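One contact in two related proteins. Structure 1 is Dye-decolorizing peroxidase Tfu_3078 from Thermobifida fusca, which uses hydrogen peroxide and a heme b cofactor to oxidise many compounds, anthraquinone dyes above all, though its physiological substrate is unknown: PDB 5FW4 (chain A, 1.80 Å), residues Ala138-Thr143 and Leu186-Glu191. Structure 2 is DtpA from Streptomyces lividans: PDB 5MAP (chain B, 1.49 Å), residues Ser80-Thr85 and Val128-Asp133. Both blocks share one frame: the second was fitted to the first on N, CA, C and O of the twelve residues, RMSD 0.35 Å. Numbering follows each deposited sequence.

Structure 1 (5FW4).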
loop_
_atom_site.group_PDB
_atom_site.type_symbol
_atom_site.label_atom_id
_atom_site.label_comp_id
_atom_site.label_asym_id
_atom_site.label_seq_id
_atom_site.Cartn_x
_atom_site.Cartn_y
_atom_site.Cartn_z
ATOM N N ALA A 138 -2.830 16.749 3.904
ATOM C CA ALA A 138 -1.931 15.807 3.181
ATOM C C ALA A 138 -1.982 15.937 1.685
ATOM O O ALA A 138 -1.991 14.911 0.986
ATOM C CB ALA A 138 -2.206 14.365 3.584
ATOM N N SER A 139 -2.019 17.179 1.199
ATOM C CA SER A 139 -1.949 17.453 -0.207
ATOM C C SER A 139 -2.946 16.669 -1.047
ATOM O O SER A 139 -2.634 16.257 -2.146
ATOM C CB SER A 139 -0.486 17.192 -0.705
ATOM O OG SER A 139 0.363 18.014 0.039
ATOM N N LEU A 140 -4.189 16.481 -0.573
ATOM C CA LEU A 140 -5.119 15.682 -1.344
ATOM C C LEU A 140 -5.461 16.342 -2.674
ATOM O O LEU A 140 -5.675 17.562 -2.752
ATOM C CB LEU A 140 -6.395 15.424 -0.536
ATOM C CG LEU A 140 -7.525 14.631 -1.168
ATOM C CD1 LEU A 140 -7.180 13.204 -1.473
ATOM C CD2 LEU A 140 -8.704 14.709 -0.167
ATOM N N MET A 141 -5.443 15.522 -3.726
ATOM C CA MET A 141 -5.680 15.963 -5.074
ATOM C C MET A 141 -6.354 14.874 -5.872
ATOM O O MET A 141 -6.077 13.665 -5.727
ATOM C CB MET A 141 -4.366 16.346 -5.773
ATOM C CG MET A 141 -3.298 15.348 -5.598
ATOM S SD MET A 141 -1.804 15.907 -6.468
ATOM C CE MET A 141 -1.340 17.289 -5.451
ATOM N N VAL A 142 -7.199 15.326 -6.789
ATOM C CA VAL A 142 -8.060 14.472 -7.548
ATOM C C VAL A 142 -7.999 14.876 -9.007
ATOM O O VAL A 142 -8.126 16.059 -9.361
ATOM C CB VAL A 142 -9.543 14.591 -7.045
ATOM C CG1 VAL A 142 -10.425 13.614 -7.821
ATOM C CG2 VAL A 142 -9.585 14.340 -5.543
ATOM N N THR A 143 -7.852 13.868 -9.849
ATOM C CA THR A 143 -7.828 14.028 -11.287
ATOM C C THR A 143 -8.846 13.094 -11.909
ATOM O O THR A 143 -8.958 11.932 -11.499
ATOM C CB THR A 143 -6.419 13.598 -11.844
ATOM O OG1 THR A 143 -5.401 14.036 -10.959
ATOM C CG2 THR A 143 -6.188 14.190 -13.226
ATOM N N LEU A 186 -10.060 7.803 -12.264
ATOM C CA LEU A 186 -9.774 8.616 -11.119
ATOM C C LEU A 186 -8.342 8.420 -10.712
ATOM O O LEU A 186 -7.943 7.289 -10.452
ATOM C CB LEU A 186 -10.664 8.200 -9.954
ATOM C CG LEU A 186 -12.134 8.572 -10.116
ATOM C CD1 LEU A 186 -12.872 7.957 -8.933
ATOM C CD2 LEU A 186 -12.302 10.083 -10.175
ATOM N N GLN A 187 -7.586 9.512 -10.635
ATOM C CA GLN A 187 -6.297 9.501 -9.961
ATOM C C GLN A 187 -6.413 10.311 -8.685
ATOM O O GLN A 187 -6.698 11.522 -8.720
ATOM C CB GLN A 187 -5.144 10.023 -10.846
ATOM C CG GLN A 187 -3.818 10.154 -10.074
ATOM C CD GLN A 187 -2.731 10.927 -10.783
ATOM O OE1 GLN A 187 -1.579 10.443 -10.915
ATOM N NE2 GLN A 187 -3.047 12.148 -11.212
ATOM N N VAL A 188 -6.198 9.639 -7.562
ATOM C CA VAL A 188 -6.283 10.262 -6.256
ATOM C C VAL A 188 -4.924 10.143 -5.604
ATOM O O VAL A 188 -4.342 9.036 -5.525
ATOM C CB VAL A 188 -7.401 9.597 -5.413
ATOM C CG1 VAL A 188 -7.793 10.441 -4.216
ATOM C CG2 VAL A 188 -8.600 9.321 -6.303
ATOM N N GLY A 189 -4.442 11.280 -5.114
ATOM C CA GLY A 189 -3.135 11.369 -4.487
ATOM C C GLY A 189 -3.207 12.040 -3.146
ATOM O O GLY A 189 -4.004 12.971 -2.944
ATOM N N ALA A 190 -2.420 11.521 -2.201
ATOM C CA ALA A 190 -2.230 12.184 -0.950
ATOM C C ALA A 190 -0.908 11.769 -0.325
ATOM O O ALA A 190 -0.313 10.766 -0.712
ATOM C CB ALA A 190 -3.403 11.913 0.021
ATOM N N GLU A 191 -0.438 12.566 0.633
ATOM C CA GLU A 191 0.779 12.265 1.349
ATOM C C GLU A 191 0.586 11.240 2.460
ATOM O O GLU A 191 1.546 10.796 3.048
ATOM C CB GLU A 191 1.347 13.594 1.875
ATOM C CG GLU A 191 2.725 13.541 2.481
ATOM C CD GLU A 191 3.844 13.209 1.479
ATOM O OE1 GLU A 191 3.704 13.456 0.262
ATOM O OE2 GLU A 191 4.866 12.785 2.019
HETATM O O HOH W 1 -4.371 13.224 -8.179
#

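Structure 2 (5MAP).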
loop_
_atom_site.group_PDB
_atom_site.type_symbol
_atom_site.label_atom_id
_atom_site.label_comp_id
_atom_site.label_asym_id
_atom_site.label_seq_id
_atom_site.Cartn_x
_atom_site.Cartn_y
_atom_site.Cartn_z
ATOM N N SER B 80 -3.387 17.162 3.489
ATOM C CA SER B 80 -2.292 16.253 3.191
ATOM C C SER B 80 -2.033 16.175 1.722
ATOM O O SER B 80 -1.761 15.103 1.179
ATOM C CB SER B 80 -2.543 14.864 3.779
ATOM O OG SER B 80 -2.844 14.893 5.157
ATOM N N SER B 81 -2.111 17.314 1.071
ATOM C CA SER B 81 -1.823 17.397 -0.336
ATOM C C SER B 81 -2.715 16.518 -1.184
ATOM O O SER B 81 -2.341 16.203 -2.318
ATOM C CB SER B 81 -0.314 17.109 -0.645
ATOM O OG SER B 81 0.457 18.218 -0.216
ATOM N N LEU B 82 -3.925 16.204 -0.718
ATOM C CA LEU B 82 -4.851 15.476 -1.559
ATOM C C LEU B 82 -5.149 16.138 -2.871
ATOM O O LEU B 82 -5.479 17.311 -2.880
ATOM C CB LEU B 82 -6.139 15.218 -0.825
ATOM C CG LEU B 82 -7.200 14.434 -1.588
ATOM C CD1 LEU B 82 -6.737 12.971 -1.692
ATOM C CD2 LEU B 82 -8.537 14.537 -0.889
ATOM N N THR B 83 -5.064 15.341 -3.957
ATOM C CA THR B 83 -5.554 15.768 -5.239
ATOM C C THR B 83 -6.419 14.673 -5.803
ATOM O O THR B 83 -6.223 13.484 -5.519
ATOM C CB THR B 83 -4.459 16.097 -6.253
ATOM O OG1 THR B 83 -3.635 14.965 -6.461
ATOM C CG2 THR B 83 -3.646 17.231 -5.809
ATOM N N VAL B 84 -7.382 15.107 -6.561
ATOM C CA VAL B 84 -8.226 14.176 -7.328
ATOM C C VAL B 84 -8.324 14.727 -8.746
ATOM O O VAL B 84 -8.627 15.921 -8.936
ATOM C CB VAL B 84 -9.642 14.089 -6.707
ATOM C CG1 VAL B 84 -10.579 13.134 -7.452
ATOM C CG2 VAL B 84 -9.672 13.824 -5.231
ATOM N N THR B 85 -8.197 13.851 -9.737
ATOM C CA THR B 85 -8.061 14.267 -11.132
ATOM C C THR B 85 -8.937 13.339 -11.946
ATOM O O THR B 85 -8.914 12.118 -11.728
ATOM C CB THR B 85 -6.621 14.057 -11.668
ATOM O OG1 THR B 85 -5.667 14.545 -10.713
ATOM C CG2 THR B 85 -6.423 14.746 -13.046
ATOM N N VAL B 128 -9.990 8.087 -12.571
ATOM C CA VAL B 128 -9.746 8.994 -11.451
ATOM C C VAL B 128 -8.398 8.690 -10.840
ATOM O O VAL B 128 -8.073 7.522 -10.582
ATOM C CB VAL B 128 -10.799 8.861 -10.377
ATOM C CG1 VAL B 128 -10.745 10.076 -9.404
ATOM C CG2 VAL B 128 -12.201 8.913 -10.955
ATOM N N GLN B 129 -7.608 9.748 -10.611
ATOM C CA GLN B 129 -6.311 9.616 -9.950
ATOM C C GLN B 129 -6.474 10.297 -8.592
ATOM O O GLN B 129 -6.845 11.493 -8.525
ATOM C CB GLN B 129 -5.230 10.361 -10.728
ATOM C CG GLN B 129 -3.874 10.390 -10.077
ATOM C CD GLN B 129 -2.891 11.160 -10.911
ATOM O OE1 GLN B 129 -3.055 12.388 -11.115
ATOM N NE2 GLN B 129 -1.875 10.476 -11.396
ATOM N N ILE B 130 -6.144 9.535 -7.530
ATOM C CA ILE B 130 -6.150 10.082 -6.207
ATOM C C ILE B 130 -4.807 9.995 -5.644
ATOM O O ILE B 130 -4.226 8.931 -5.711
ATOM C CB ILE B 130 -7.218 9.361 -5.348
ATOM C CG1 ILE B 130 -8.617 9.774 -5.861
ATOM C CG2 ILE B 130 -7.048 9.732 -3.870
ATOM C CD1 ILE B 130 -9.646 8.803 -5.554
ATOM N N GLY B 131 -4.283 11.109 -5.054
ATOM C CA GLY B 131 -2.980 11.087 -4.444
ATOM C C GLY B 131 -3.052 11.898 -3.195
ATOM O O GLY B 131 -3.822 12.841 -3.136
ATOM N N ALA B 132 -2.277 11.508 -2.202
ATOM C CA ALA B 132 -2.079 12.336 -1.000
ATOM C C ALA B 132 -0.823 11.875 -0.288
ATOM O O ALA B 132 -0.288 10.805 -0.603
ATOM C CB ALA B 132 -3.263 12.205 -0.063
ATOM N N ASP B 133 -0.405 12.587 0.749
ATOM C CA ASP B 133 0.738 12.163 1.553
ATOM C C ASP B 133 0.367 11.393 2.813
ATOM O O ASP B 133 1.278 10.912 3.548
ATOM C CB ASP B 133 1.556 13.412 1.895
ATOM C CG ASP B 133 2.278 13.955 0.660
ATOM O OD1 ASP B 133 2.744 13.137 -0.178
ATOM O OD2 ASP B 133 2.465 15.222 0.516
HETATM O O HOH W 2 1.930 17.222 1.939
HETATM O O HOH W 3 -4.728 13.473 -8.410
#

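Structure 1 (5FW4)
The carboxylate of Glu191 is led away from Ala138 by CG anti to the backbone N (chi1 -171°), OE1 accepting the backbone N-H of Ala80 and OE2 that of Ala224, while Glu191 CB stays 3.7 Å from Ala138 O. Glu191 N donates to Ala138 O over 2.8 Å, just beyond the paired strands of the N-terminal ferredoxin-like domain, where edge strand 141-146 runs antiparallel to 184-190. Met141 brings CG to 3.6 Å from Gly189 O; the chain, bent at chi3, touches Ala64 and Pro79. Water 1 donates to Gln187 O. On the Val142 face, Val188 CG1 packs 3.9 Å from Leu140 CD1, beneath helix 193-205. Leu186 CD2 lies 4.0 Å from Thr143 O. Thr143 and Gln187 stand side by side, Thr143 OG1 bonding Pro72 O.

Structure 2 (5MAP)
The carboxylate of Asp133, with CG anti to the carbonyl carbon (chi1 -71°), lies beside Ser81: OD1 accepts the backbone N-H of Ala28, and OD2 is 3.6 Å from Ser81 CB and shares water 2 with Ser81 OG, while Asp133 CB stays 3.8 Å from Ser80 O. Asp133 N donates to Ser80 O over 2.9 Å; Ser80 OG turns back to Gly78 O. Thr83 holds OG1 3.9 Å from Gly131 O, bonded to Gln27 and, at 2.7 Å, to water 3, which donates to Thr85 OG1 and Gln129 O. On the Val84 face, Ile130 CG2 packs 3.9 Å from Leu82 CD1, beneath helix 135-149. Val128 CG1 lies 3.6 Å from Thr85 O. Thr85 and Gln129 stand side by side, Thr85 OG1 bonding Pro20 O.

Comparison
The antiparallel ladder is common to both, from Glu191(A) N to Ala138(A) O and Asp133(B) N to Ser80(B) O at one end to the pair of Thr143(A) and of Thr85(B) at the other. The CA atoms coincide within the error, Ser139(A), Val142(A) and Thr143(A) match their counterparts, and water 1 and water 3 occupy one site. At the acid, chi1 is -171° in Glu191(A) and -71° in Asp133(B), so the carboxylates depart in different directions from matching CB atoms. Asp133(B) OD2 reaches Ser81(B) CB at 3.6 Å, a contact absent in structure 1, where Glu191(A) CB and Ser139(A) CB are 4.8 Å from each other; a water is modelled between OD2 and Ser81(B) OG. Opposite, Ser80(B) adds a hydroxyl that Ala138(A) lacks. At Met141(A) / Thr83(B), CG and OG1 lie 1.0 Å apart after superposition: a methylene is replaced by a hydroxyl that bonds the shared water, while SD and CE have no equivalent in Thr83(B) and CG2 of Thr83(B) has no counterpart in Met141(A), so apolar reach is probably traded for polar linkage. Val188(A) CG1 and CG2 correspond to Ile130(B) CG2 and CG1, and the touch with Leu140(A) or Leu82(B) is kept. Leu186(A) CG falls 0.9 Å apart from Val128(B) CG2; Leu186(A) extends further through CD1 and CD2, whereas Val128(B) puts CG1 where Leu186(A) has no atom.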